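Side-chain contacts in cytochrome c-554 (Nitrosomonas europaea, PDB 1FT5), which carries four hemes and takes part in ammonia oxidation, accepting electrons directly from hydroxylamine oxidoreductase: residues K10-H15 with V86-C91; E132-C137 with F166-M171; E170-V175 with P192-H197. All coordinates share one frame; numbering follows the deposited sequence.

Contact 1: residues K10-H15 with V86-C91; sequences KCSSCH and VGCESC. With HEM (protoporphyrin IX containing Fe), chain E; PO4 (phosphate ion), chain C.
Cys11 and Cys88 lie side by side with their CB-SG bonds running in roughly opposite directions, each methylene resting against the other's sulfur. Cys11 CB is 3.8 Å from Cys88 SG, and Cys88 CB sits 3.9 Å from Cys11 SG. In both residues SG turns beside the backbone N and anti to the carbonyl carbon (chi1 -42° in each), which leads the two sulfurs off to different porphyrins. Cys11 SG is bonded to CAB of the chain E heme, while Cys88 SG forms the thioether to a second heme. Cys88 CB also reaches the first porphyrin, touching its CMB methyl at 3.8 Å.

These are the leading cysteines of two CXXCH heme-binding motifs, Cys11 to His15 and Cys88 to His92, so the contact brings two heme attachment helices together. In the first motif Cys14 SG supplies the other thioether, to CAC, and the imidazole of His15 stands upright on the porphyrin. Its NE2 binds the iron at 1.9 Å, with CD2 poised over the NB side and CE1 over the ND side; Cys14 CB lies above one ring face, offset toward the rim. His102 ND1 completes the pair of axial ligands.

Next to the thioethers, Ser12 OG approaches Cys88 SG only loosely, at 4.2 Å. Ser12 OG is 2.5 Å from O3 of a phosphate, a short hydrogen bond, and also bonds to Arg8 O; the phosphate, probably from the crystallisation liquor, is bound by Arg8 NE as well. On the far helix, the buried carboxylate of Glu89 is held from outside the two segments, by the backbone amides of Glu6, Gly7 and Gly95.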
loop_
_atom_site.group_PDB
_atom_site.type_symbol
_atom_site.label_atom_id
_atom_site.label_comp_id
_atom_site.label_asym_id
_atom_site.label_seq_id
_atom_site.Cartn_x
_atom_site.Cartn_y
_atom_site.Cartn_z
ATOM N N LYS A 10 -13.758 -2.787 1.378
ATOM C CA LYS A 10 -14.311 -3.505 0.213
ATOM C C LYS A 10 -13.211 -4.276 -0.497
ATOM O O LYS A 10 -13.446 -5.390 -0.990
ATOM C CB LYS A 10 -15.050 -2.552 -0.739
ATOM C CG LYS A 10 -16.393 -2.027 -0.117
ATOM C CD LYS A 10 -16.774 -0.657 -0.614
ATOM C CE LYS A 10 -17.472 0.145 0.514
ATOM N NZ LYS A 10 -16.462 0.909 1.333
ATOM N N CYS A 11 -11.998 -3.725 -0.571
ATOM C CA CYS A 11 -10.973 -4.527 -1.205
ATOM C C CYS A 11 -10.800 -5.858 -0.491
ATOM O O CYS A 11 -10.615 -6.897 -1.144
ATOM C CB CYS A 11 -9.583 -3.823 -1.146
ATOM S SG CYS A 11 -9.552 -2.040 -1.480
ATOM N N SER A 12 -10.786 -5.847 0.840
ATOM C CA SER A 12 -10.511 -7.045 1.593
ATOM C C SER A 12 -11.635 -8.060 1.492
ATOM O O SER A 12 -11.378 -9.252 1.602
ATOM C CB SER A 12 -10.255 -6.687 3.048
ATOM O OG SER A 12 -9.057 -5.841 3.125
ATOM N N SER A 13 -12.842 -7.556 1.281
ATOM C CA SER A 13 -13.977 -8.484 1.209
ATOM C C SER A 13 -13.949 -9.293 -0.085
ATOM O O SER A 13 -14.367 -10.469 -0.082
ATOM C CB SER A 13 -15.288 -7.722 1.368
ATOM O OG SER A 13 -15.581 -7.002 0.199
ATOM N N CYS A 14 -13.468 -8.709 -1.172
ATOM C CA CYS A 14 -13.354 -9.433 -2.443
ATOM C C CYS A 14 -12.045 -10.135 -2.607
ATOM O O CYS A 14 -11.929 -11.002 -3.477
ATOM C CB CYS A 14 -13.497 -8.526 -3.638
ATOM S SG CYS A 14 -15.256 -8.028 -3.829
ATOM N N HIS A 15 -11.033 -9.745 -1.808
ATOM C CA HIS A 15 -9.709 -10.307 -1.949
ATOM C C HIS A 15 -9.251 -10.799 -0.625
ATOM O O HIS A 15 -8.256 -10.289 -0.045
ATOM C CB HIS A 15 -8.787 -9.208 -2.486
ATOM C CG HIS A 15 -9.149 -8.757 -3.864
ATOM N ND1 HIS A 15 -9.087 -9.585 -4.964
ATOM C CD2 HIS A 15 -9.509 -7.531 -4.348
ATOM C CE1 HIS A 15 -9.359 -8.843 -6.046
ATOM N NE2 HIS A 15 -9.648 -7.558 -5.763
ATOM N N VAL A 86 -0.677 0.906 6.600
ATOM C CA VAL A 86 -0.443 1.136 5.177
ATOM C C VAL A 86 -1.166 -0.021 4.526
ATOM O O VAL A 86 -0.699 -1.146 4.534
ATOM C CB VAL A 86 1.057 1.077 4.881
ATOM C CG1 VAL A 86 1.299 1.250 3.431
ATOM C CG2 VAL A 86 1.755 2.272 5.603
ATOM N N GLY A 87 -2.305 0.337 3.963
ATOM C CA GLY A 87 -3.228 -0.636 3.379
ATOM C C GLY A 87 -3.266 -0.700 1.887
ATOM O O GLY A 87 -2.431 -0.178 1.151
ATOM N N CYS A 88 -4.370 -1.329 1.414
ATOM C CA CYS A 88 -4.427 -1.646 -0.013
ATOM C C CYS A 88 -4.240 -0.497 -0.963
ATOM O O CYS A 88 -3.573 -0.560 -1.955
ATOM C CB CYS A 88 -5.818 -2.318 -0.285
ATOM S SG CYS A 88 -6.361 -3.504 0.918
ATOM N N GLU A 89 -4.942 0.624 -0.688
ATOM C CA GLU A 89 -4.913 1.745 -1.581
ATOM C C GLU A 89 -3.570 2.502 -1.521
ATOM O O GLU A 89 -3.263 3.211 -2.441
ATOM C CB GLU A 89 -6.019 2.700 -1.206
ATOM C CG GLU A 89 -7.456 2.139 -1.484
ATOM C CD GLU A 89 -8.503 3.000 -0.792
ATOM O OE1 GLU A 89 -8.467 3.124 0.426
ATOM O OE2 GLU A 89 -9.335 3.610 -1.508
ATOM N N SER A 90 -2.839 2.345 -0.417
ATOM C CA SER A 90 -1.521 3.006 -0.393
ATOM C C SER A 90 -0.617 2.487 -1.490
ATOM O O SER A 90 0.271 3.219 -1.942
ATOM C CB SER A 90 -0.815 2.853 0.974
ATOM O OG SER A 90 -1.405 3.721 1.922
ATOM N N CYS A 91 -0.820 1.240 -1.950
ATOM C CA CYS A 91 -0.026 0.736 -3.078
ATOM C C CYS A 91 -0.805 0.705 -4.394
ATOM O O CYS A 91 -0.310 1.098 -5.449
ATOM C CB CYS A 91 0.510 -0.683 -2.778
ATOM S SG CYS A 91 1.708 -0.612 -1.406
HETATM C CHA HEM E . -8.502 -7.744 -9.547
HETATM C CHB HEM E . -7.040 -4.681 -6.101
HETATM C CHC HEM E . -11.676 -4.104 -4.722
HETATM C CHD HEM E . -12.904 -7.946 -7.518
HETATM C C1A HEM E . -7.708 -6.917 -8.762
HETATM C C2A HEM E . -6.282 -6.716 -8.966
HETATM C C3A HEM E . -5.873 -5.897 -7.935
HETATM C C4A HEM E . -7.032 -5.572 -7.183
HETATM C CMA HEM E . -4.459 -5.359 -7.637
HETATM C CAA HEM E . -5.452 -7.285 -10.079
HETATM C CBA HEM E . -5.542 -6.416 -11.338
HETATM C CGA HEM E . -4.581 -6.813 -12.434
HETATM O O1A HEM E . -4.871 -7.889 -13.102
HETATM O O2A HEM E . -3.563 -6.113 -12.701
HETATM C C1B HEM E . -8.191 -4.285 -5.439
HETATM C C2B HEM E . -8.212 -3.250 -4.472
HETATM C C3B HEM E . -9.525 -2.990 -4.143
HETATM C C4B HEM E . -10.314 -3.933 -4.901
HETATM C CMB HEM E . -6.967 -2.521 -3.897
HETATM C CAB HEM E . -10.090 -1.933 -3.147
HETATM C CBB HEM E . -10.039 -0.485 -3.669
HETATM C C1C HEM E . -12.378 -5.142 -5.322
HETATM C C2C HEM E . -13.771 -5.452 -4.989
HETATM C C3C HEM E . -14.057 -6.584 -5.707
HETATM C C4C HEM E . -12.943 -6.913 -6.518
HETATM C CMC HEM E . -14.683 -4.698 -3.992
HETATM C CAC HEM E . -15.337 -7.436 -5.598
HETATM C CBC HEM E . -16.693 -6.863 -5.933
HETATM C C1D HEM E . -11.810 -8.153 -8.358
HETATM C C2D HEM E . -11.792 -9.078 -9.432
HETATM C C3D HEM E . -10.588 -8.993 -10.018
HETATM C C4D HEM E . -9.839 -8.002 -9.299
HETATM C CMD HEM E . -13.004 -10.004 -9.818
HETATM C CAD HEM E . -10.104 -9.920 -11.090
HETATM C CBD HEM E . -9.525 -11.211 -10.570
HETATM C CGD HEM E . -8.950 -12.212 -11.575
HETATM O O1D HEM E . -8.964 -13.397 -11.173
HETATM O O2D HEM E . -8.471 -11.814 -12.634
HETATM N NA HEM E . -8.164 -6.212 -7.662
HETATM N NB HEM E . -9.489 -4.728 -5.717
HETATM N NC HEM E . -11.864 -6.042 -6.259
HETATM N ND HEM E . -10.593 -7.483 -8.318
HETATM FE FE HEM E . -10.043 -6.122 -7.017
HETATM P P PO4 C . -9.054 -5.853 6.646
HETATM O O1 PO4 C . -8.603 -5.289 8.006
HETATM O O2 PO4 C . -10.589 -5.598 6.498
HETATM O O3 PO4 C . -8.308 -5.194 5.463
HETATM O O4 PO4 C . -8.732 -7.367 6.602
#

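Contact 2: residues E132-C137 with F166-M171. With HEM (protoporphyrin IX containing Fe), chain H.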
loop_
_atom_site.group_PDB
_atom_site.type_symbol
_atom_site.label_atom_id
_atom_site.label_comp_id
_atom_site.label_asym_id
_atom_site.label_seq_id
_atom_site.Cartn_x
_atom_site.Cartn_y
_atom_site.Cartn_z
ATOM N N GLU A 132 6.509 5.230 -7.562
ATOM C CA GLU A 132 6.356 6.566 -6.967
ATOM C C GLU A 132 5.688 6.468 -5.608
ATOM O O GLU A 132 6.113 7.136 -4.656
ATOM C CB GLU A 132 5.523 7.473 -7.897
ATOM C CG GLU A 132 5.774 8.968 -7.732
ATOM C CD GLU A 132 7.252 9.414 -7.977
ATOM O OE1 GLU A 132 8.029 8.738 -8.723
ATOM O OE2 GLU A 132 7.624 10.461 -7.408
ATOM N N ARG A 133 4.622 5.662 -5.486
ATOM C CA ARG A 133 3.978 5.530 -4.193
ATOM C C ARG A 133 4.890 4.978 -3.108
ATOM O O ARG A 133 4.908 5.498 -1.982
ATOM C CB ARG A 133 2.675 4.668 -4.263
ATOM C CG ARG A 133 1.545 5.443 -4.892
ATOM C CD ARG A 133 0.218 4.583 -4.956
ATOM N NE ARG A 133 -0.658 5.242 -5.894
ATOM C CZ ARG A 133 -1.405 6.277 -5.556
ATOM N NH1 ARG A 133 -1.328 6.690 -4.282
ATOM N NH2 ARG A 133 -2.131 6.923 -6.479
ATOM N N CYS A 134 5.668 3.939 -3.420
ATOM C CA CYS A 134 6.528 3.384 -2.386
ATOM C C CYS A 134 7.566 4.423 -1.981
ATOM O O CYS A 134 7.858 4.577 -0.787
ATOM C CB CYS A 134 7.360 2.165 -2.792
ATOM S SG CYS A 134 6.527 0.848 -3.777
ATOM N N SER A 135 8.028 5.149 -3.002
ATOM C CA SER A 135 9.093 6.152 -2.800
ATOM C C SER A 135 8.648 7.300 -1.954
ATOM O O SER A 135 9.473 7.837 -1.170
ATOM C CB SER A 135 9.546 6.692 -4.142
ATOM O OG SER A 135 10.109 5.625 -4.923
ATOM N N ALA A 136 7.404 7.732 -2.098
ATOM C CA ALA A 136 6.900 8.853 -1.299
ATOM C C ALA A 136 6.952 8.608 0.216
ATOM O O ALA A 136 6.950 9.554 1.015
ATOM C CB ALA A 136 5.480 9.179 -1.742
ATOM N N CYS A 137 6.984 7.321 0.617
ATOM C CA CYS A 137 7.129 7.002 2.026
ATOM C C CYS A 137 8.610 6.586 2.316
ATOM O O CYS A 137 9.230 7.092 3.261
ATOM C CB CYS A 137 6.258 5.859 2.449
ATOM S SG CYS A 137 4.521 6.336 2.264
ATOM N N PHE A 166 16.527 1.635 0.488
ATOM C CA PHE A 166 15.370 1.168 -0.250
ATOM C C PHE A 166 15.615 1.082 -1.714
ATOM O O PHE A 166 15.925 2.082 -2.351
ATOM C CB PHE A 166 14.169 2.107 -0.018
ATOM C CG PHE A 166 12.902 1.645 -0.729
ATOM C CD1 PHE A 166 12.094 0.682 -0.126
ATOM C CD2 PHE A 166 12.548 2.185 -1.958
ATOM C CE1 PHE A 166 10.910 0.257 -0.751
ATOM C CE2 PHE A 166 11.334 1.746 -2.597
ATOM C CZ PHE A 166 10.545 0.789 -1.956
ATOM N N LYS A 167 15.422 -0.109 -2.258
ATOM C CA LYS A 167 15.633 -0.293 -3.687
ATOM C C LYS A 167 14.330 -0.935 -4.191
ATOM O O LYS A 167 14.043 -2.093 -3.881
ATOM C CB LYS A 167 16.790 -1.266 -3.920
ATOM C CG LYS A 167 18.046 -0.799 -3.221
ATOM C CD LYS A 167 18.727 0.221 -4.079
ATOM C CE LYS A 167 19.750 1.038 -3.278
ATOM N NZ LYS A 167 20.810 1.580 -4.194
ATOM N N PHE A 168 13.558 -0.162 -4.935
ATOM C CA PHE A 168 12.266 -0.667 -5.366
ATOM C C PHE A 168 12.292 -2.036 -6.029
ATOM O O PHE A 168 11.503 -2.913 -5.661
ATOM C CB PHE A 168 11.617 0.321 -6.322
ATOM C CG PHE A 168 10.320 -0.191 -6.886
ATOM C CD1 PHE A 168 9.166 -0.207 -6.130
ATOM C CD2 PHE A 168 10.266 -0.633 -8.221
ATOM C CE1 PHE A 168 7.955 -0.653 -6.675
ATOM C CE2 PHE A 168 9.077 -1.058 -8.757
ATOM C CZ PHE A 168 7.905 -1.075 -7.991
ATOM N N ASP A 169 13.188 -2.217 -6.989
ATOM C CA ASP A 169 13.153 -3.466 -7.732
ATOM C C ASP A 169 13.398 -4.682 -6.865
ATOM O O ASP A 169 13.022 -5.802 -7.230
ATOM C CB ASP A 169 14.180 -3.426 -8.874
ATOM C CG ASP A 169 13.759 -2.549 -10.045
ATOM O OD1 ASP A 169 12.636 -1.996 -10.131
ATOM O OD2 ASP A 169 14.601 -2.394 -10.947
ATOM N N GLU A 170 14.087 -4.487 -5.743
ATOM C CA GLU A 170 14.332 -5.572 -4.811
ATOM C C GLU A 170 13.203 -5.739 -3.817
ATOM O O GLU A 170 12.675 -6.819 -3.617
ATOM C CB GLU A 170 15.623 -5.322 -4.012
ATOM C CG GLU A 170 16.719 -4.814 -4.895
ATOM C CD GLU A 170 17.647 -5.889 -5.334
ATOM O OE1 GLU A 170 18.881 -5.583 -5.390
ATOM O OE2 GLU A 170 17.157 -7.019 -5.619
ATOM N N MET A 171 12.811 -4.631 -3.203
ATOM C CA MET A 171 11.840 -4.747 -2.174
ATOM C C MET A 171 10.421 -5.037 -2.616
ATOM O O MET A 171 9.679 -5.566 -1.826
ATOM C CB MET A 171 11.942 -3.526 -1.274
ATOM C CG MET A 171 12.703 -3.988 -0.006
ATOM S SD MET A 171 13.704 -2.752 0.666
ATOM C CE MET A 171 15.101 -3.734 1.426
HETATM C CHA HEM H . 7.815 -1.164 5.736
HETATM C CHB HEM H . 8.406 -2.111 1.016
HETATM C CHC HEM H . 4.937 1.183 0.065
HETATM C CHD HEM H . 5.372 2.811 4.643
HETATM C C1A HEM H . 8.200 -1.757 4.541
HETATM C C2A HEM H . 9.130 -2.857 4.444
HETATM C C3A HEM H . 9.333 -3.072 3.121
HETATM C C4A HEM H . 8.498 -2.152 2.405
HETATM C CMA HEM H . 10.298 -4.106 2.461
HETATM C CAA HEM H . 9.777 -3.569 5.547
HETATM C CBA HEM H . 8.951 -4.726 6.016
HETATM C CGA HEM H . 9.503 -5.502 7.201
HETATM O O1A HEM H . 10.574 -5.117 7.774
HETATM O O2A HEM H . 8.858 -6.479 7.571
HETATM C C1B HEM H . 7.526 -1.249 0.325
HETATM C C2B HEM H . 7.292 -1.281 -1.087
HETATM C C3B HEM H . 6.215 -0.426 -1.349
HETATM C C4B HEM H . 5.856 0.158 -0.056
HETATM C CMB HEM H . 8.114 -2.120 -2.108
HETATM C CAB HEM H . 5.554 -0.091 -2.662
HETATM C CBB HEM H . 5.150 -1.320 -3.464
HETATM C C1C HEM H . 4.798 1.913 1.238
HETATM C C2C HEM H . 3.991 3.088 1.262
HETATM C C3C HEM H . 4.182 3.621 2.526
HETATM C C4C HEM H . 5.032 2.701 3.257
HETATM C CMC HEM H . 3.172 3.627 0.101
HETATM C CAC HEM H . 3.643 4.957 3.134
HETATM C CBC HEM H . 2.090 5.166 3.066
HETATM C C1D HEM H . 6.078 1.815 5.348
HETATM C C2D HEM H . 6.238 1.806 6.743
HETATM C C3D HEM H . 6.844 0.660 7.072
HETATM C C4D HEM H . 7.083 -0.010 5.832
HETATM C CMD HEM H . 5.783 2.923 7.711
HETATM C CAD HEM H . 7.107 0.221 8.505
HETATM C CBD HEM H . 5.900 -0.250 9.322
HETATM C CGD HEM H . 6.240 -0.425 10.738
HETATM O O1D HEM H . 6.995 -1.327 11.068
HETATM O O2D HEM H . 5.743 0.370 11.523
HETATM N NA HEM H . 7.831 -1.344 3.289
HETATM N NB HEM H . 6.664 -0.356 1.004
HETATM N NC HEM H . 5.429 1.658 2.449
HETATM N ND HEM H . 6.614 0.706 4.784
HETATM FE FE HEM H . 6.627 0.143 2.881
#
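Phe166 and Phe168 both send CG opposite the backbone N (chi1 -178° and 176°), and from there the two rings close on Cys134, whose own SG swings beside its backbone N. Phe166 brings its CZ to 3.6 Å from Cys134 CB. The Phe168 ring offers its edge instead: Cys134 SG lies near the ring plane, 3.6 Å from Phe168 CE1, and the line from SG to the Phe168 centroid is 80° off the ring normal, an edge-on sulfur-aromatic contact.

That sulfur is already the thioether to CAB of the chain H heme, and Cys137 SG makes the partner bond to CAC; with His138 they complete a CXXCH motif on helix 131-138. Phe166 also meets the porphyrin, its rim pointing at the CHB bridge with CE1 3.9 Å from that atom, while its ring stacks with His138, an axial ligand of this heme's iron. With an alanine in place of Phe166, the His138 imidazole would probably lose its stacking partner and a gap would open beside Cys134 CB. At the end of the segment, on helix 168-171, the bent chain of Met171 sets its CG 3.4 Å from the heme CMA methyl.

Contact 3: residues E170-V175 with P192-H197. With HEM (protoporphyrin IX containing Fe), chain G.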
loop_
_atom_site.group_PDB
_atom_site.type_symbol
_atom_site.label_atom_id
_atom_site.label_comp_id
_atom_site.label_asym_id
_atom_site.label_seq_id
_atom_site.Cartn_x
_atom_site.Cartn_y
_atom_site.Cartn_z
ATOM N N GLU A 170 14.087 -4.487 -5.743
ATOM C CA GLU A 170 14.332 -5.572 -4.811
ATOM C C GLU A 170 13.203 -5.739 -3.817
ATOM O O GLU A 170 12.675 -6.819 -3.617
ATOM C CB GLU A 170 15.623 -5.322 -4.012
ATOM C CG GLU A 170 16.719 -4.814 -4.895
ATOM C CD GLU A 170 17.647 -5.889 -5.334
ATOM O OE1 GLU A 170 18.881 -5.583 -5.390
ATOM O OE2 GLU A 170 17.157 -7.019 -5.619
ATOM N N MET A 171 12.811 -4.631 -3.203
ATOM C CA MET A 171 11.840 -4.747 -2.174
ATOM C C MET A 171 10.421 -5.037 -2.616
ATOM O O MET A 171 9.679 -5.566 -1.826
ATOM C CB MET A 171 11.942 -3.526 -1.274
ATOM C CG MET A 171 12.703 -3.988 -0.006
ATOM S SD MET A 171 13.704 -2.752 0.666
ATOM C CE MET A 171 15.101 -3.734 1.426
ATOM N N VAL A 172 10.100 -4.710 -3.860
ATOM C CA VAL A 172 8.728 -5.053 -4.330
ATOM C C VAL A 172 8.602 -6.547 -4.527
ATOM O O VAL A 172 7.477 -7.051 -4.654
ATOM C CB VAL A 172 8.390 -4.269 -5.609
ATOM C CG1 VAL A 172 9.110 -4.864 -6.891
ATOM C CG2 VAL A 172 6.834 -4.291 -5.843
ATOM N N LYS A 173 9.733 -7.250 -4.451
ATOM C CA LYS A 173 9.697 -8.711 -4.596
ATOM C C LYS A 173 9.791 -9.396 -3.271
ATOM O O LYS A 173 10.013 -10.584 -3.214
ATOM C CB LYS A 173 10.829 -9.215 -5.542
ATOM C CG LYS A 173 10.779 -8.690 -6.925
ATOM C CD LYS A 173 11.652 -9.561 -7.908
ATOM C CE LYS A 173 11.510 -9.082 -9.343
ATOM N NZ LYS A 173 12.250 -10.052 -10.207
ATOM N N GLU A 174 9.609 -8.665 -2.176
ATOM C CA GLU A 174 9.602 -9.256 -0.842
ATOM C C GLU A 174 8.152 -9.513 -0.488
ATOM O O GLU A 174 7.430 -8.571 -0.093
ATOM C CB GLU A 174 10.218 -8.232 0.133
ATOM C CG GLU A 174 10.538 -8.765 1.511
ATOM C CD GLU A 174 11.861 -9.589 1.535
ATOM O OE1 GLU A 174 12.925 -9.194 0.938
ATOM O OE2 GLU A 174 11.767 -10.592 2.183
ATOM N N VAL A 175 7.698 -10.767 -0.623
ATOM C CA VAL A 175 6.262 -11.049 -0.343
ATOM C C VAL A 175 5.913 -10.808 1.087
ATOM O O VAL A 175 4.782 -10.401 1.396
ATOM C CB VAL A 175 5.842 -12.479 -0.711
ATOM C CG1 VAL A 175 5.895 -12.634 -2.221
ATOM C CG2 VAL A 175 6.735 -13.491 -0.001
ATOM N N PRO A 192 -1.759 -0.451 -18.848
ATOM C CA PRO A 192 -0.481 -0.632 -18.149
ATOM C C PRO A 192 -0.494 -1.847 -17.240
ATOM O O PRO A 192 -1.395 -2.058 -16.436
ATOM C CB PRO A 192 -0.302 0.679 -17.382
ATOM C CG PRO A 192 -1.665 1.086 -17.063
ATOM C CD PRO A 192 -2.550 0.627 -18.242
ATOM N N LYS A 193 0.556 -2.644 -17.384
ATOM C CA LYS A 193 0.716 -3.885 -16.639
ATOM C C LYS A 193 2.025 -3.790 -15.846
ATOM O O LYS A 193 3.043 -3.393 -16.368
ATOM C CB LYS A 193 0.795 -5.072 -17.608
ATOM C CG LYS A 193 0.701 -6.401 -16.912
ATOM C CD LYS A 193 0.377 -7.465 -17.951
ATOM C CE LYS A 193 1.589 -8.182 -18.321
ATOM N NZ LYS A 193 1.214 -9.486 -19.000
ATOM N N PHE A 194 1.940 -4.148 -14.581
ATOM C CA PHE A 194 3.138 -4.106 -13.721
ATOM C C PHE A 194 4.224 -4.991 -14.324
ATOM O O PHE A 194 3.948 -6.136 -14.722
ATOM C CB PHE A 194 2.786 -4.617 -12.320
ATOM C CG PHE A 194 3.953 -4.591 -11.363
ATOM C CD1 PHE A 194 4.156 -5.677 -10.487
ATOM C CD2 PHE A 194 4.807 -3.494 -11.333
ATOM C CE1 PHE A 194 5.265 -5.651 -9.545
ATOM C CE2 PHE A 194 5.894 -3.470 -10.409
ATOM C CZ PHE A 194 6.096 -4.537 -9.545
ATOM N N LYS A 195 5.446 -4.451 -14.393
ATOM C CA LYS A 195 6.592 -5.156 -14.968
ATOM C C LYS A 195 6.877 -6.515 -14.433
ATOM O O LYS A 195 7.499 -7.346 -15.150
ATOM C CB LYS A 195 7.862 -4.292 -14.915
ATOM C CG LYS A 195 8.359 -3.948 -13.479
ATOM C CD LYS A 195 9.489 -2.935 -13.615
ATOM C CE LYS A 195 10.291 -2.778 -12.307
ATOM N NZ LYS A 195 11.400 -1.752 -12.492
ATOM N N PHE A 196 6.477 -6.794 -13.193
ATOM C CA PHE A 196 6.719 -8.123 -12.625
ATOM C C PHE A 196 5.459 -8.944 -12.496
ATOM O O PHE A 196 5.433 -9.970 -11.845
ATOM C CB PHE A 196 7.383 -8.053 -11.231
ATOM C CG PHE A 196 8.720 -7.354 -11.232
ATOM C CD1 PHE A 196 9.052 -6.473 -10.227
ATOM C CD2 PHE A 196 9.651 -7.587 -12.247
ATOM C CE1 PHE A 196 10.298 -5.819 -10.218
ATOM C CE2 PHE A 196 10.922 -6.926 -12.244
ATOM C CZ PHE A 196 11.230 -6.024 -11.196
ATOM N N HIS A 197 4.356 -8.473 -13.086
ATOM C CA HIS A 197 3.091 -9.210 -12.970
ATOM C C HIS A 197 3.152 -10.699 -13.460
ATOM O O HIS A 197 2.716 -11.596 -12.759
ATOM C CB HIS A 197 2.019 -8.468 -13.825
ATOM C CG HIS A 197 0.672 -9.134 -13.797
ATOM N ND1 HIS A 197 -0.284 -8.859 -12.848
ATOM C CD2 HIS A 197 0.129 -10.081 -14.613
ATOM C CE1 HIS A 197 -1.359 -9.604 -13.071
ATOM N NE2 HIS A 197 -1.131 -10.357 -14.138
HETATM C CHA HEM G . -1.012 -7.536 -6.247
HETATM C CHB HEM G . -4.950 -7.074 -3.406
HETATM C CHC HEM G . -2.279 -4.414 -0.283
HETATM C CHD HEM G . 1.385 -4.384 -3.464
HETATM C C1A HEM G . -2.297 -7.658 -5.701
HETATM C C2A HEM G . -3.348 -8.422 -6.296
HETATM C C3A HEM G . -4.444 -8.274 -5.532
HETATM C C4A HEM G . -4.095 -7.433 -4.434
HETATM C CMA HEM G . -5.845 -8.881 -5.746
HETATM C CAA HEM G . -3.239 -9.268 -7.615
HETATM C CBA HEM G . -3.044 -10.806 -7.281
HETATM C CGA HEM G . -1.845 -11.078 -6.336
HETATM O O1A HEM G . -0.753 -10.694 -6.693
HETATM O O2A HEM G . -2.065 -11.646 -5.269
HETATM C C1B HEM G . -4.561 -6.271 -2.293
HETATM C C2B HEM G . -5.427 -5.979 -1.189
HETATM C C3B HEM G . -4.671 -5.266 -0.272
HETATM C C4B HEM G . -3.352 -5.152 -0.882
HETATM C CMB HEM G . -6.890 -6.416 -1.081
HETATM C CAB HEM G . -5.009 -4.700 1.073
HETATM C CBB HEM G . -5.434 -5.803 2.071
HETATM C C1C HEM G . -1.067 -4.190 -0.929
HETATM C C2C HEM G . -0.066 -3.342 -0.380
HETATM C C3C HEM G . 0.904 -3.268 -1.263
HETATM C C4C HEM G . 0.581 -4.124 -2.366
HETATM C CMC HEM G . -0.128 -2.614 0.980
HETATM C CAC HEM G . 2.187 -2.385 -1.165
HETATM C CBC HEM G . 3.026 -2.450 0.088
HETATM C C1D HEM G . 1.068 -5.282 -4.497
HETATM C C2D HEM G . 1.937 -5.568 -5.617
HETATM C C3D HEM G . 1.261 -6.507 -6.378
HETATM C C4D HEM G . 0.003 -6.732 -5.709
HETATM C CMD HEM G . 3.267 -4.905 -5.921
HETATM C CAD HEM G . 1.657 -7.054 -7.742
HETATM C CBD HEM G . 0.869 -6.395 -8.833
HETATM C CGD HEM G . 0.746 -7.202 -10.140
HETATM O O1D HEM G . 0.055 -6.693 -11.031
HETATM O O2D HEM G . 1.327 -8.283 -10.215
HETATM N NA HEM G . -2.760 -7.061 -4.557
HETATM N NB HEM G . -3.272 -5.748 -2.118
HETATM N NC HEM G . -0.671 -4.675 -2.129
HETATM N ND HEM G . -0.143 -6.001 -4.537
HETATM FE FE HEM G . -1.703 -5.902 -3.325
#
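Lys173 NZ has two partners: a salt bridge to Glu199, outside the two segments, and a cation-pi contact over the face of the Phe196 ring, 4.2 Å from the centroid of that ring. The methylene just before it comes closer still. Lys173 CE lies over the centre of the Phe196 ring in a CH-pi contact, 3.4 Å from the centroid and only 5° off the ring normal. The extended lysine chain and the Phe196 side chain cross at about a right angle. Lys195 CG covers the opposite face, and the phenyl group is thus sandwiched between two lysine chains.

Val172 comes in at the edge of the same ring, with CG1 in plane and 3.7 Å from Phe196 CE1. Its other branch, CG2, takes the position anti to the backbone N and touches both Phe194 CZ, at 3.8 Å, and the CMD methyl of the chain G heme, which lie roughly at right angles to each other about it. Phe194 in turn has CD1 against the heme's propionate methylene CBD, and one face of its ring receives Phe196 N near the rim.

Past Phe196, His197 ND1 donates a nearly straight hydrogen bond of 2.8 Å (167°) to propionate oxygen O1D of the chain G heme. Two type I beta turns line one edge of this heme pocket in a multiheme cytochrome: Met171 to Glu174 meets the CMD methyl, Phe194 to His197 the propionate.

From the N terminus, contact 1 closes the first and longest loop, with 70 residues between its segments, bringing helix 9-14 against helix 88-92. It closes before either of the others opens. Contact 2 then closes a shorter excursion from helix 131-138 to helix 168-171, and contact 3 begins on the stretch where contact 2 ends, sharing Glu170 and Met171 with it and linking the turn that follows helix 168-171 to the loop before helix 197-202. None nests inside another. Contacts 2 and 3, centres 11 Å apart, are tied by a salt bridge of 2.7 Å from Asp169 OD1 to Lys195 NZ. Contact 1 meets contact 2 where Arg133 CD packs on Ser90 O.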